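Local coordinates for long form salivary protein D7L (Phlebotomus duboscqi, PDB 6MT7) that binds and sequesters cysteinyl leukotrienes and a thromboxane A2 analogue, so modulating blood feeding of the sand fly and inhibiting platelet aggregation induced by low collagen concentrations, at residues Arg6-Gln10 / Ser123-Phe127; Asn60-Val65 / Ile86-Gly92; Val168-Pro174 / Cys203-Met209. The contacts are given in a common frame with arbitrary orientation. Residue numbers count along the deposited sequence, not the author numbering.

All three contacts are partly buried, and none is wholly core or wholly surface. They use different elements. Contact 1 sets the start of helix 8-21 against helix 120-128. Contact 2 sets residues 60-65, with the short strand 62-63, against the loop before helix 94-106, and lies within the long chain loop that contact 1 closes. Contact 3 packs a loop containing a turn against the first turns of helix 203-216. Contact 2 has four exposed touching residues, direct hydrogen bonds and two bridging waters. Contact 1 is aromatic packing with one bridging water, and contact 3 is mostly apolar. Contacts 1 and 3 touch where Gln10 NE2 lies 2.7 Å from Glu170 OE2.

Contact 1. Residues Arg6-Gln10 / Ser123-Phe127; sequences RNADQ and SDEWF
Ala8 and Trp126 each bury 68 Å² here, the most of any residue. Helix 8-21 begins at Ala8, and its N-terminal end meets helix 120-128. The nearest CA atoms are those of Ala8 and Ser123, 5.8 Å apart. Ala8 points its CB at the indole, with CB 3.6 Å from Trp126 CG. Trp126 is t at chi1 with chi2 near 92°, so one ring face lies under the backbone N atoms of Ala8 and Asp9. Asn7 is the N-cap of helix 8-21 and forms a capping box with Gln10: Gln10 N donates to Asn7 OD1 (2.8 Å), and Asn7 N to Gln10 OE1 (2.9 Å). Ser123 touches Lys136, by similarity a binder of thromboxane A2 and leukotriene C4. Asn7 CB touches Trp126 CZ2 at 3.3 Å. Phe127, m at chi1, brings CZ to Asp9 CA at 3.7 Å. A water bridging the helices can donate to Ala8 O (2.6 Å) and hydrogen-bonds Ser123 OG (2.9 Å). Asp9 forms a salt bridge to Arg166 and a hydrogen bond to Tyr231 OH.

Contact 2. Residues Asn60-Val65 / Ile86-Gly92; sequences NKSLRV and ISGPTDG
Thr90 is p at chi1, and its OG1 (3.0 Å) and N (2.9 Å) both donate to Lys61 O. Thr90 OG1 also accepts from Gly92 N (3.0 Å), an ST turn. Lys61 has left-handed backbone angles (56/37). Its side chain is m, then extended, with CD 4.1 Å from Gly92 N. Ser62 is m; its OG donates to Asn60 O (3.0 Å) and sits 3.2 Å from Pro89 CA. Lys61 and Ser62 form a G1 beta bulge opposite Asn57. The contact ties the 56-57/62-63 hairpin, in the PBP/GOBP-family region, to the connection between helices 83-86 and 94-106, away from annotated sites. Nearest CA pairs are Ser62-Pro89 (4.6 Å) and Leu63-Ser87 (6.4 Å). One water accepts from Leu63 N (2.9 Å) and donates to Ile86 O (2.7 Å) and Gly88 O (2.6 Å). Another donates to Leu63 O (3.1 Å) and accepts from Gly88 N (2.8 Å). Leu63 (m, t) places CD1 4.1 Å from Ile86 CB. Val65 (t) sets CG2 4.1 Å from Ile86 CG1. Ser87 OG bonds to Ile83 O.

Contact 3. Residues Val168-Pro174 / Cys203-Met209; sequences VDEDNEP and CKVADTM
Segment 203-209 lies on helix 203-216 and meets loop 168-174. The loop's type I turn, Asp169 to Asn172, is closed by Asn172 N to Asp169 O (3.0 Å). Around it Glu173 N donates to Asp169 OD1 (3.1 Å), and Asp169 N to Glu173 O (2.9 Å). Cys203 comes first, its CA 6.0 Å from Asn172 CA. Its CB points away, and the disulfide to Cys156 holds the helix covalently. This is consistent with the second odorant-binding-protein-like domain of a long-form D7 protein, away from annotated sites. Val205, t at chi1, faces the loop. Its CG1 lies 3.2 Å from Asn172 O, 3.8 Å from Pro174 CD and 3.9 Å from Val168 CG1. Ala206 CB is 3.5 Å from Asn172 OD1 and 4.0 Å from Val168 CG2. Met209, a selenomethionine (m, m, m), sets CG 4.0 Å from Val168 CG1 and SE 4.1 Å from Pro174 CB. Helix 159-164 adds Ala162 beside Val168 and Ala206, while helix 187-196 brings Val194 to Pro174 and Phe190 and Cys193 to Met209.

Contact 1. Residues Arg6-Gln10 / Ser123-Phe127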
ATOM      1  N   ARG A   6       7.936  -0.002  -6.998  1.00  6.60           N
ATOM      2  CA  ARG A   6       6.493  -0.101  -6.819  1.00  7.20           C
ATOM      3  C   ARG A   6       5.785   0.333  -8.092  1.00  7.36           C
ATOM      4  O   ARG A   6       6.183   1.308  -8.736  1.00  8.34           O
ATOM      5  CB  ARG A   6       6.049   0.771  -5.643  1.00  6.32           C
ATOM      6  CG  ARG A   6       6.853   0.556  -4.364  1.00  6.31           C
ATOM      7  CD  ARG A   6       6.813  -0.890  -3.875  1.00  7.56           C
ATOM      8  NE  ARG A   6       5.461  -1.297  -3.478  1.00  6.94           N
ATOM      9  CZ  ARG A   6       5.056  -2.563  -3.422  1.00  7.63           C
ATOM     10  NH1 ARG A   6       5.891  -3.550  -3.753  1.00  6.61           N
ATOM     11  NH2 ARG A   6       3.810  -2.850  -3.032  1.00  9.26           N
ATOM     12  N   ASN A   7       4.736  -0.402  -8.470  1.00  6.56           N
ATOM     13  CA  ASN A   7       4.045  -0.078  -9.705  1.00  6.46           C
ATOM     14  C   ASN A   7       2.888   0.879  -9.410  1.00  7.20           C
ATOM     15  O   ASN A   7       2.639   1.250  -8.262  1.00  6.38           O
ATOM     16  CB  ASN A   7       3.617  -1.368 -10.436  1.00  6.42           C
ATOM     17  CG  ASN A   7       2.524  -2.141  -9.715  1.00 10.50           C
ATOM     18  OD1 ASN A   7       1.626  -1.561  -9.114  1.00  8.75           O
ATOM     19  ND2 ASN A   7       2.590  -3.470  -9.795  1.00 10.81           N
ATOM     20  N   ALA A   8       2.169   1.298 -10.458  1.00  6.58           N
ATOM     21  CA  ALA A   8       1.162   2.345 -10.281  1.00  6.64           C
ATOM     22  C   ALA A   8      -0.055   1.864  -9.497  1.00  6.52           C
ATOM     23  O   ALA A   8      -0.763   2.677  -8.888  1.00  7.94           O
ATOM     24  CB  ALA A   8       0.717   2.886 -11.641  1.00  7.21           C
ATOM     25  N   ASP A   9      -0.353   0.568  -9.548  1.00  6.89           N
ATOM     26  CA  ASP A   9      -1.417   0.031  -8.704  1.00  6.35           C
ATOM     27  C   ASP A   9      -0.975  -0.011  -7.249  1.00  7.04           C
ATOM     28  O   ASP A   9      -1.764   0.271  -6.333  1.00  6.20           O
ATOM     29  CB  ASP A   9      -1.801  -1.370  -9.187  1.00  6.97           C
ATOM     30  CG  ASP A   9      -2.818  -2.051  -8.277  1.00  6.92           C
ATOM     31  OD1 ASP A   9      -3.972  -1.589  -8.253  1.00  7.43           O
ATOM     32  OD2 ASP A   9      -2.460  -3.041  -7.597  1.00  8.68           O
ATOM     33  N   GLN A  10       0.286  -0.365  -7.020  1.00  6.18           N
ATOM     34  CA  GLN A  10       0.786  -0.487  -5.657  1.00  6.09           C
ATOM     35  C   GLN A  10       0.926   0.876  -4.994  1.00  6.09           C
ATOM     36  O   GLN A  10       0.713   1.005  -3.783  1.00  6.02           O
ATOM     37  CB  GLN A  10       2.124  -1.223  -5.669  1.00  6.60           C
ATOM     38  CG  GLN A  10       1.980  -2.701  -6.042  1.00  6.09           C
ATOM     39  CD  GLN A  10       3.307  -3.353  -6.374  1.00  9.59           C
ATOM     40  OE1 GLN A  10       4.249  -2.696  -6.845  1.00  7.11           O
ATOM     41  NE2 GLN A  10       3.395  -4.653  -6.125  1.00 11.37           N
ATOM     42  N   SER A 123      -0.093   7.403 -14.569  1.00 10.84           N
ATOM     43  CA  SER A 123      -0.814   6.267 -14.000  1.00 15.05           C
ATOM     44  C   SER A 123      -1.677   5.582 -15.059  1.00 13.38           C
ATOM     45  O   SER A 123      -1.626   4.359 -15.225  1.00 13.22           O
ATOM     46  CB  SER A 123      -1.677   6.740 -12.833  1.00 16.15           C
ATOM     47  OG  SER A 123      -2.418   5.664 -12.284  1.00 14.52           O
ATOM     48  N   ASP A 124      -2.488   6.363 -15.777  1.00 15.04           N
ATOM     49  CA  ASP A 124      -3.327   5.805 -16.837  1.00 20.36           C
ATOM     50  C   ASP A 124      -2.505   5.000 -17.831  1.00 21.53           C
ATOM     51  O   ASP A 124      -2.915   3.911 -18.250  1.00 22.94           O
ATOM     52  CB  ASP A 124      -4.066   6.924 -17.570  1.00 16.38           C
ATOM     53  CG  ASP A 124      -5.148   7.576 -16.730  1.00 23.14           C
ATOM     54  OD1 ASP A 124      -5.326   7.207 -15.548  1.00 25.08           O
ATOM     55  OD2 ASP A 124      -5.828   8.474 -17.265  1.00 26.12           O
ATOM     56  N   GLU A 125      -1.344   5.527 -18.230  1.00 13.17           N
ATOM     57  CA  GLU A 125      -0.495   4.809 -19.173  1.00 22.17           C
ATOM     58  C   GLU A 125      -0.020   3.489 -18.588  1.00 22.49           C
ATOM     59  O   GLU A 125      -0.062   2.459 -19.266  1.00 17.89           O
ATOM     60  CB  GLU A 125       0.696   5.674 -19.589  1.00 18.58           C
ATOM     61  CG  GLU A 125       0.290   6.874 -20.436  1.00 22.25           C
ATOM     62  CD  GLU A 125       1.461   7.750 -20.835  1.00 34.63           C
ATOM     63  OE1 GLU A 125       2.567   7.565 -20.277  1.00 35.71           O
ATOM     64  OE2 GLU A 125       1.263   8.644 -21.691  1.00 44.06           O
ATOM     65  N   TRP A 126       0.413   3.493 -17.325  1.00 16.15           N
ATOM     66  CA  TRP A 126       0.826   2.242 -16.700  1.00  8.78           C
ATOM     67  C   TRP A 126      -0.304   1.213 -16.742  1.00 11.86           C
ATOM     68  O   TRP A 126      -0.081   0.048 -17.085  1.00 16.77           O
ATOM     69  CB  TRP A 126       1.279   2.477 -15.247  1.00 11.28           C
ATOM     70  CG  TRP A 126       1.874   1.234 -14.667  1.00 10.04           C
ATOM     71  CD1 TRP A 126       3.196   0.870 -14.680  1.00 12.28           C
ATOM     72  CD2 TRP A 126       1.166   0.142 -14.059  1.00 11.43           C
ATOM     73  NE1 TRP A 126       3.351  -0.367 -14.100  1.00 12.84           N
ATOM     74  CE2 TRP A 126       2.120  -0.838 -13.722  1.00 12.31           C
ATOM     75  CE3 TRP A 126      -0.183  -0.102 -13.778  1.00 12.33           C
ATOM     76  CZ2 TRP A 126       1.770  -2.042 -13.096  1.00 13.31           C
ATOM     77  CZ3 TRP A 126      -0.529  -1.301 -13.153  1.00 11.37           C
ATOM     78  CH2 TRP A 126       0.444  -2.247 -12.817  1.00  9.51           C
ATOM     79  N   PHE A 127      -1.528   1.625 -16.383  1.00 15.79           N
ATOM     80  CA  PHE A 127      -2.633   0.664 -16.308  1.00 14.64           C
ATOM     81  C   PHE A 127      -3.022   0.142 -17.684  1.00 18.39           C
ATOM     82  O   PHE A 127      -3.308  -1.056 -17.842  1.00 16.92           O
ATOM     83  CB  PHE A 127      -3.851   1.291 -15.632  1.00 12.10           C
ATOM     84  CG  PHE A 127      -3.821   1.189 -14.134  1.00 12.03           C
ATOM     85  CD1 PHE A 127      -4.230   0.027 -13.496  1.00 13.42           C
ATOM     86  CD2 PHE A 127      -3.363   2.241 -13.371  1.00 14.46           C
ATOM     87  CE1 PHE A 127      -4.186  -0.078 -12.116  1.00 13.68           C
ATOM     88  CE2 PHE A 127      -3.323   2.143 -11.993  1.00 13.37           C
ATOM     89  CZ  PHE A 127      -3.743   0.987 -11.369  1.00  8.75           C
TER
HETATM   90  O   HOH W   1      -1.269   5.159  -9.663  1.00 15.97           O

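Contact 2. Residues Asn60-Val65 / Ile86-Gly92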
ATOM      1  N   ASN A  60      14.477  -1.071  11.985  1.00 14.01           N
ATOM      2  CA  ASN A  60      15.428  -0.017  12.329  1.00 11.63           C
ATOM      3  C   ASN A  60      14.802   1.378  12.351  1.00 14.69           C
ATOM      4  O   ASN A  60      15.522   2.368  12.564  1.00 15.69           O
ATOM      5  CB  ASN A  60      16.658  -0.066  11.392  1.00 18.57           C
ATOM      6  CG  ASN A  60      16.369   0.410   9.979  1.00 20.73           C
ATOM      7  OD1 ASN A  60      15.259   0.815   9.666  1.00 14.34           O
ATOM      8  ND2 ASN A  60      17.390   0.362   9.112  1.00 17.43           N
ATOM      9  N   LYS A  61      13.478   1.471  12.162  1.00 10.98           N
ATOM     10  CA  LYS A  61      12.727   2.730  12.239  1.00 12.78           C
ATOM     11  C   LYS A  61      13.278   3.779  11.281  1.00 10.93           C
ATOM     12  O   LYS A  61      13.308   4.970  11.596  1.00 11.75           O
ATOM     13  CB  LYS A  61      12.694   3.280  13.666  1.00 17.82           C
ATOM     14  CG  LYS A  61      11.956   2.390  14.647  1.00 26.85           C
ATOM     15  CD  LYS A  61      11.876   3.045  16.016  1.00 27.26           C
ATOM     16  CE  LYS A  61      11.179   2.137  17.017  1.00 35.24           C
ATOM     17  NZ  LYS A  61      10.592   2.926  18.137  1.00 40.84           N
ATOM     18  N   SER A  62      13.709   3.335  10.099  1.00  7.95           N
ATOM     19  CA  SER A  62      14.332   4.210   9.117  1.00  9.78           C
ATOM     20  C   SER A  62      13.675   4.012   7.761  1.00  7.45           C
ATOM     21  O   SER A  62      13.129   2.949   7.470  1.00  8.58           O
ATOM     22  CB  SER A  62      15.831   3.928   8.988  1.00 13.79           C
ATOM     23  OG  SER A  62      16.446   3.966  10.260  1.00 17.80           O
ATOM     24  N   LEU A  63      13.735   5.046   6.934  1.00  9.94           N
ATOM     25  CA  LEU A  63      13.283   4.900   5.560  1.00  6.89           C
ATOM     26  C   LEU A  63      14.250   4.030   4.768  1.00 10.86           C
ATOM     27  O   LEU A  63      15.464   4.033   5.001  1.00  8.97           O
ATOM     28  CB  LEU A  63      13.156   6.264   4.892  1.00  7.34           C
ATOM     29  CG  LEU A  63      12.039   7.114   5.485  1.00 11.62           C
ATOM     30  CD1 LEU A  63      12.120   8.472   4.864  1.00 16.53           C
ATOM     31  CD2 LEU A  63      10.676   6.471   5.231  1.00 10.62           C
ATOM     32  N   ARG A  64      13.687   3.269   3.828  1.00  9.38           N
ATOM     33  CA  ARG A  64      14.451   2.424   2.908  1.00  9.25           C
ATOM     34  C   ARG A  64      14.976   3.309   1.785  1.00  8.97           C
ATOM     35  O   ARG A  64      14.472   3.318   0.659  1.00  7.58           O
ATOM     36  CB  ARG A  64      13.586   1.290   2.379  1.00  9.09           C
ATOM     37  CG  ARG A  64      13.074   0.353   3.468  1.00 11.64           C
ATOM     38  CD  ARG A  64      12.554  -0.949   2.859  1.00 11.88           C
ATOM     39  NE  ARG A  64      11.966  -1.818   3.877  1.00 17.88           N
ATOM     40  CZ  ARG A  64      12.665  -2.637   4.654  1.00 21.90           C
ATOM     41  NH1 ARG A  64      13.985  -2.696   4.532  1.00 19.02           N
ATOM     42  NH2 ARG A  64      12.045  -3.394   5.560  1.00 18.03           N
ATOM     43  N   VAL A  65      16.011   4.078   2.121  1.00  7.51           N
ATOM     44  CA  VAL A  65      16.585   5.033   1.180  1.00  7.69           C
ATOM     45  C   VAL A  65      17.080   4.324  -0.078  1.00  7.83           C
ATOM     46  O   VAL A  65      16.950   4.848  -1.190  1.00  7.89           O
ATOM     47  CB  VAL A  65      17.694   5.838   1.882  1.00  8.94           C
ATOM     48  CG1 VAL A  65      18.499   6.659   0.891  1.00 10.38           C
ATOM     49  CG2 VAL A  65      17.056   6.752   2.925  1.00 11.48           C
ATOM     50  N   ILE A  86      16.426  12.739   4.886  1.00  8.65           N
ATOM     51  CA  ILE A  86      15.457  11.655   5.029  1.00  7.56           C
ATOM     52  C   ILE A  86      16.083  10.366   5.535  1.00 11.08           C
ATOM     53  O   ILE A  86      15.346   9.436   5.890  1.00  8.93           O
ATOM     54  CB  ILE A  86      14.723  11.373   3.705  1.00  9.60           C
ATOM     55  CG1 ILE A  86      15.607  10.583   2.737  1.00  8.02           C
ATOM     56  CG2 ILE A  86      14.276  12.675   3.067  1.00 11.80           C
ATOM     57  CD1 ILE A  86      14.818  10.108   1.517  1.00 10.14           C
ATOM     58  N   SER A  87      17.409  10.301   5.616  1.00  7.89           N
ATOM     59  CA  SER A  87      18.105   9.074   5.979  1.00  8.27           C
ATOM     60  C   SER A  87      18.385   9.009   7.476  1.00 14.54           C
ATOM     61  O   SER A  87      18.470  10.028   8.168  1.00 11.46           O
ATOM     62  CB  SER A  87      19.428   8.937   5.206  1.00  9.81           C
ATOM     63  OG  SER A  87      19.272   9.261   3.830  1.00 11.86           O
ATOM     64  N   GLY A  88      18.503   7.786   7.973  1.00 12.80           N
ATOM     65  CA  GLY A  88      18.853   7.568   9.358  1.00 11.89           C
ATOM     66  C   GLY A  88      17.655   7.275  10.237  1.00 13.87           C
ATOM     67  O   GLY A  88      16.497   7.454   9.843  1.00 14.86           O
ATOM     68  N   PRO A  89      17.911   6.838  11.469  1.00 14.77           N
ATOM     69  CA  PRO A  89      16.811   6.376  12.324  1.00 13.49           C
ATOM     70  C   PRO A  89      15.898   7.512  12.765  1.00 10.39           C
ATOM     71  O   PRO A  89      16.340   8.627  13.046  1.00 16.47           O
ATOM     72  CB  PRO A  89      17.535   5.743  13.519  1.00 17.18           C
ATOM     73  CG  PRO A  89      18.857   6.438  13.556  1.00 18.38           C
ATOM     74  CD  PRO A  89      19.224   6.694  12.122  1.00 20.38           C
ATOM     75  N   THR A  90      14.602   7.223  12.788  1.00 12.85           N
ATOM     76  CA  THR A  90      13.627   8.096  13.421  1.00 15.16           C
ATOM     77  C   THR A  90      13.320   7.565  14.816  1.00 10.71           C
ATOM     78  O   THR A  90      13.740   6.468  15.197  1.00 13.87           O
ATOM     79  CB  THR A  90      12.335   8.192  12.602  1.00 10.98           C
ATOM     80  OG1 THR A  90      11.546   7.013  12.805  1.00 15.58           O
ATOM     81  CG2 THR A  90      12.642   8.345  11.119  1.00 22.83           C
ATOM     82  N   ASP A  91      12.568   8.349  15.580  1.00 13.74           N
ATOM     83  CA  ASP A  91      12.100   7.873  16.871  1.00 14.45           C
ATOM     84  C   ASP A  91      10.778   7.125  16.768  1.00 13.54           C
ATOM     85  O   ASP A  91      10.163   6.840  17.793  1.00 18.84           O
ATOM     86  CB  ASP A  91      11.992   9.031  17.870  1.00 17.48           C
ATOM     87  CG  ASP A  91      10.961  10.074  17.472  1.00 17.99           C
ATOM     88  OD1 ASP A  91      10.129   9.796  16.591  1.00 14.42           O
ATOM     89  OD2 ASP A  91      10.982  11.181  18.064  1.00 16.54           O
ATOM     90  N   GLY A  92      10.315   6.832  15.552  1.00 15.88           N
ATOM     91  CA  GLY A  92       9.121   6.048  15.344  1.00 18.04           C
ATOM     92  C   GLY A  92       7.823   6.832  15.270  1.00 14.38           C
ATOM     93  O   GLY A  92       6.820   6.289  14.801  1.00 21.32           O
TER
HETATM   94  O   HOH W   2      14.986   7.516   7.785  1.00 10.88           O
HETATM   95  O   HOH W   3      17.778   5.578   6.357  1.00 11.19           O

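Contact 3. Residues Val168-Pro174 / Cys203-Met209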
ATOM      1  N   VAL A 168      -1.944 -10.682   1.504  1.00 10.17           N
ATOM      2  CA  VAL A 168      -0.659 -11.262   1.136  1.00 10.60           C
ATOM      3  C   VAL A 168      -0.059 -10.409   0.027  1.00 12.55           C
ATOM      4  O   VAL A 168      -0.764  -9.681  -0.674  1.00  8.51           O
ATOM      5  CB  VAL A 168      -0.764 -12.736   0.660  1.00  7.21           C
ATOM      6  CG1 VAL A 168      -1.278 -13.646   1.784  1.00  8.74           C
ATOM      7  CG2 VAL A 168      -1.640 -12.861  -0.611  1.00  8.81           C
ATOM      8  N   ASP A 169       1.261 -10.522  -0.143  1.00 11.33           N
ATOM      9  CA  ASP A 169       1.952  -9.829  -1.226  1.00 13.78           C
ATOM     10  C   ASP A 169       2.102 -10.770  -2.427  1.00 13.61           C
ATOM     11  O   ASP A 169       1.484 -11.837  -2.488  1.00 13.43           O
ATOM     12  CB  ASP A 169       3.292  -9.265  -0.734  1.00  8.70           C
ATOM     13  CG  ASP A 169       4.273 -10.340  -0.269  1.00 11.96           C
ATOM     14  OD1 ASP A 169       4.123 -11.531  -0.625  1.00 13.28           O
ATOM     15  OD2 ASP A 169       5.207  -9.985   0.481  1.00 13.90           O
ATOM     16  N   GLU A 170       2.931 -10.383  -3.402  1.00 20.83           N
ATOM     17  CA  GLU A 170       3.097 -11.206  -4.603  1.00 28.13           C
ATOM     18  C   GLU A 170       3.722 -12.562  -4.294  1.00 28.70           C
ATOM     19  O   GLU A 170       3.517 -13.521  -5.050  1.00 33.27           O
ATOM     20  CB  GLU A 170       3.950 -10.484  -5.641  1.00 30.17           C
ATOM     21  CG  GLU A 170       3.434  -9.128  -6.050  1.00 29.14           C
ATOM     22  CD  GLU A 170       3.799  -8.054  -5.057  1.00 35.64           C
ATOM     23  OE1 GLU A 170       4.811  -8.225  -4.351  1.00 33.61           O
ATOM     24  OE2 GLU A 170       3.067  -7.043  -4.979  1.00 39.87           O
ATOM     25  N   ASP A 171       4.496 -12.664  -3.212  1.00 19.45           N
ATOM     26  CA  ASP A 171       5.096 -13.929  -2.804  1.00 22.30           C
ATOM     27  C   ASP A 171       4.152 -14.812  -2.009  1.00 22.46           C
ATOM     28  O   ASP A 171       4.581 -15.859  -1.513  1.00 19.63           O
ATOM     29  CB  ASP A 171       6.349 -13.675  -1.965  1.00 32.18           C
ATOM     30  CG  ASP A 171       7.537 -13.300  -2.803  1.00 34.61           C
ATOM     31  OD1 ASP A 171       7.592 -13.716  -3.982  1.00 33.15           O
ATOM     32  OD2 ASP A 171       8.413 -12.585  -2.280  1.00 35.44           O
ATOM     33  N   ASN A 172       2.891 -14.417  -1.867  1.00 15.81           N
ATOM     34  CA  ASN A 172       1.964 -15.095  -0.970  1.00 13.71           C
ATOM     35  C   ASN A 172       2.502 -15.116   0.460  1.00 20.14           C
ATOM     36  O   ASN A 172       2.355 -16.099   1.186  1.00 19.40           O
ATOM     37  CB  ASN A 172       1.645 -16.508  -1.464  1.00 19.37           C
ATOM     38  CG  ASN A 172       0.586 -16.511  -2.544  1.00 23.12           C
ATOM     39  OD1 ASN A 172      -0.512 -15.997  -2.344  1.00 22.09           O
ATOM     40  ND2 ASN A 172       0.911 -17.082  -3.696  1.00 20.25           N
ATOM     41  N   GLU A 173       3.141 -14.030   0.859  1.00 12.09           N
ATOM     42  CA  GLU A 173       3.512 -13.853   2.251  1.00 14.03           C
ATOM     43  C   GLU A 173       2.586 -12.831   2.898  1.00 10.03           C
ATOM     44  O   GLU A 173       2.290 -11.807   2.275  1.00  9.68           O
ATOM     45  CB  GLU A 173       4.964 -13.380   2.383  1.00 17.73           C
ATOM     46  CG  GLU A 173       5.437 -13.242   3.821  1.00 32.42           C
ATOM     47  CD  GLU A 173       6.858 -12.725   3.924  1.00 47.45           C
ATOM     48  OE1 GLU A 173       7.591 -12.807   2.911  1.00 48.67           O
ATOM     49  OE2 GLU A 173       7.243 -12.253   5.020  1.00 50.15           O
ATOM     50  N   PRO A 174       2.093 -13.080   4.115  1.00 10.32           N
ATOM     51  CA  PRO A 174       1.160 -12.123   4.730  1.00  7.36           C
ATOM     52  C   PRO A 174       1.782 -10.745   4.852  1.00 10.61           C
ATOM     53  O   PRO A 174       2.989 -10.592   5.057  1.00 10.87           O
ATOM     54  CB  PRO A 174       0.879 -12.726   6.113  1.00  7.64           C
ATOM     55  CG  PRO A 174       1.169 -14.185   5.954  1.00 11.67           C
ATOM     56  CD  PRO A 174       2.285 -14.280   4.951  1.00 11.47           C
ATOM     57  N   CYS A 203      -0.421 -20.293  -2.786  1.00 25.39           N
ATOM     58  CA  CYS A 203      -1.679 -19.583  -2.605  1.00 18.75           C
ATOM     59  C   CYS A 203      -2.506 -20.121  -1.440  1.00 18.01           C
ATOM     60  O   CYS A 203      -3.533 -19.521  -1.103  1.00 18.23           O
ATOM     61  CB  CYS A 203      -2.489 -19.612  -3.904  1.00 22.13           C
ATOM     62  SG  CYS A 203      -2.912 -21.258  -4.540  1.00 27.72           S
ATOM     63  N   LYS A 204      -2.094 -21.223  -0.803  1.00 17.88           N
ATOM     64  CA  LYS A 204      -2.805 -21.649   0.397  1.00 17.18           C
ATOM     65  C   LYS A 204      -2.614 -20.654   1.536  1.00 15.54           C
ATOM     66  O   LYS A 204      -3.480 -20.554   2.415  1.00 17.77           O
ATOM     67  CB  LYS A 204      -2.352 -23.041   0.831  1.00 22.42           C
ATOM     68  CG  LYS A 204      -2.565 -24.104  -0.233  1.00 23.55           C
ATOM     69  CD  LYS A 204      -4.035 -24.271  -0.552  1.00 27.16           C
ATOM     70  CE  LYS A 204      -4.261 -25.494  -1.432  1.00 34.79           C
ATOM     71  NZ  LYS A 204      -5.502 -25.368  -2.240  1.00 33.29           N
ATOM     72  N   VAL A 205      -1.492 -19.927   1.547  1.00 14.51           N
ATOM     73  CA  VAL A 205      -1.356 -18.793   2.465  1.00 12.11           C
ATOM     74  C   VAL A 205      -2.449 -17.772   2.190  1.00 12.72           C
ATOM     75  O   VAL A 205      -3.104 -17.266   3.111  1.00 12.90           O
ATOM     76  CB  VAL A 205       0.038 -18.151   2.346  1.00 15.61           C
ATOM     77  CG1 VAL A 205       0.140 -16.945   3.278  1.00 12.90           C
ATOM     78  CG2 VAL A 205       1.126 -19.151   2.668  1.00 18.74           C
ATOM     79  N   ALA A 206      -2.662 -17.459   0.912  1.00 12.99           N
ATOM     80  CA  ALA A 206      -3.706 -16.513   0.532  1.00 15.85           C
ATOM     81  C   ALA A 206      -5.075 -16.985   1.005  1.00 15.74           C
ATOM     82  O   ALA A 206      -5.841 -16.217   1.599  1.00 12.94           O
ATOM     83  CB  ALA A 206      -3.698 -16.318  -0.987  1.00  7.65           C
ATOM     84  N   ASP A 207      -5.401 -18.252   0.747  1.00 14.80           N
ATOM     85  CA  ASP A 207      -6.707 -18.766   1.134  1.00 13.95           C
ATOM     86  C   ASP A 207      -6.876 -18.783   2.646  1.00 16.47           C
ATOM     87  O   ASP A 207      -7.961 -18.480   3.160  1.00 17.18           O
ATOM     88  CB  ASP A 207      -6.910 -20.169   0.566  1.00 18.17           C
ATOM     89  CG  ASP A 207      -7.367 -20.149  -0.876  1.00 25.09           C
ATOM     90  OD1 ASP A 207      -7.112 -19.143  -1.573  1.00 19.53           O
ATOM     91  OD2 ASP A 207      -7.983 -21.138  -1.313  1.00 25.78           O
ATOM     92  N   THR A 208      -5.819 -19.149   3.375  1.00 15.90           N
ATOM     93  CA  THR A 208      -5.923 -19.190   4.828  1.00 15.78           C
ATOM     94  C   THR A 208      -6.145 -17.796   5.399  1.00 14.00           C
ATOM     95  O   THR A 208      -6.990 -17.612   6.284  1.00 15.19           O
ATOM     96  CB  THR A 208      -4.681 -19.850   5.428  1.00 19.62           C
ATOM     97  OG1 THR A 208      -4.489 -21.127   4.811  1.00 26.15           O
ATOM     98  CG2 THR A 208      -4.850 -20.059   6.928  1.00 17.19           C
HETATM   99  N   MSE A 209      -5.435 -16.793   4.881  1.00 13.20           N
HETATM  100  CA  MSE A 209      -5.682 -15.417   5.306  1.00 10.15           C
HETATM  101  C   MSE A 209      -7.105 -14.967   5.017  1.00 11.24           C
HETATM  102  O   MSE A 209      -7.775 -14.388   5.877  1.00 11.01           O
HETATM  103  CB  MSE A 209      -4.682 -14.447   4.647  1.00 11.95           C
HETATM  104  CG  MSE A 209      -3.243 -14.688   5.096  1.00 12.31           C
HETATM  105 SE   MSE A 209      -2.974 -14.011   6.922  1.00 15.41          SE
HETATM  106  CE  MSE A 209      -3.598 -12.219   6.633  1.00  9.61           C
TER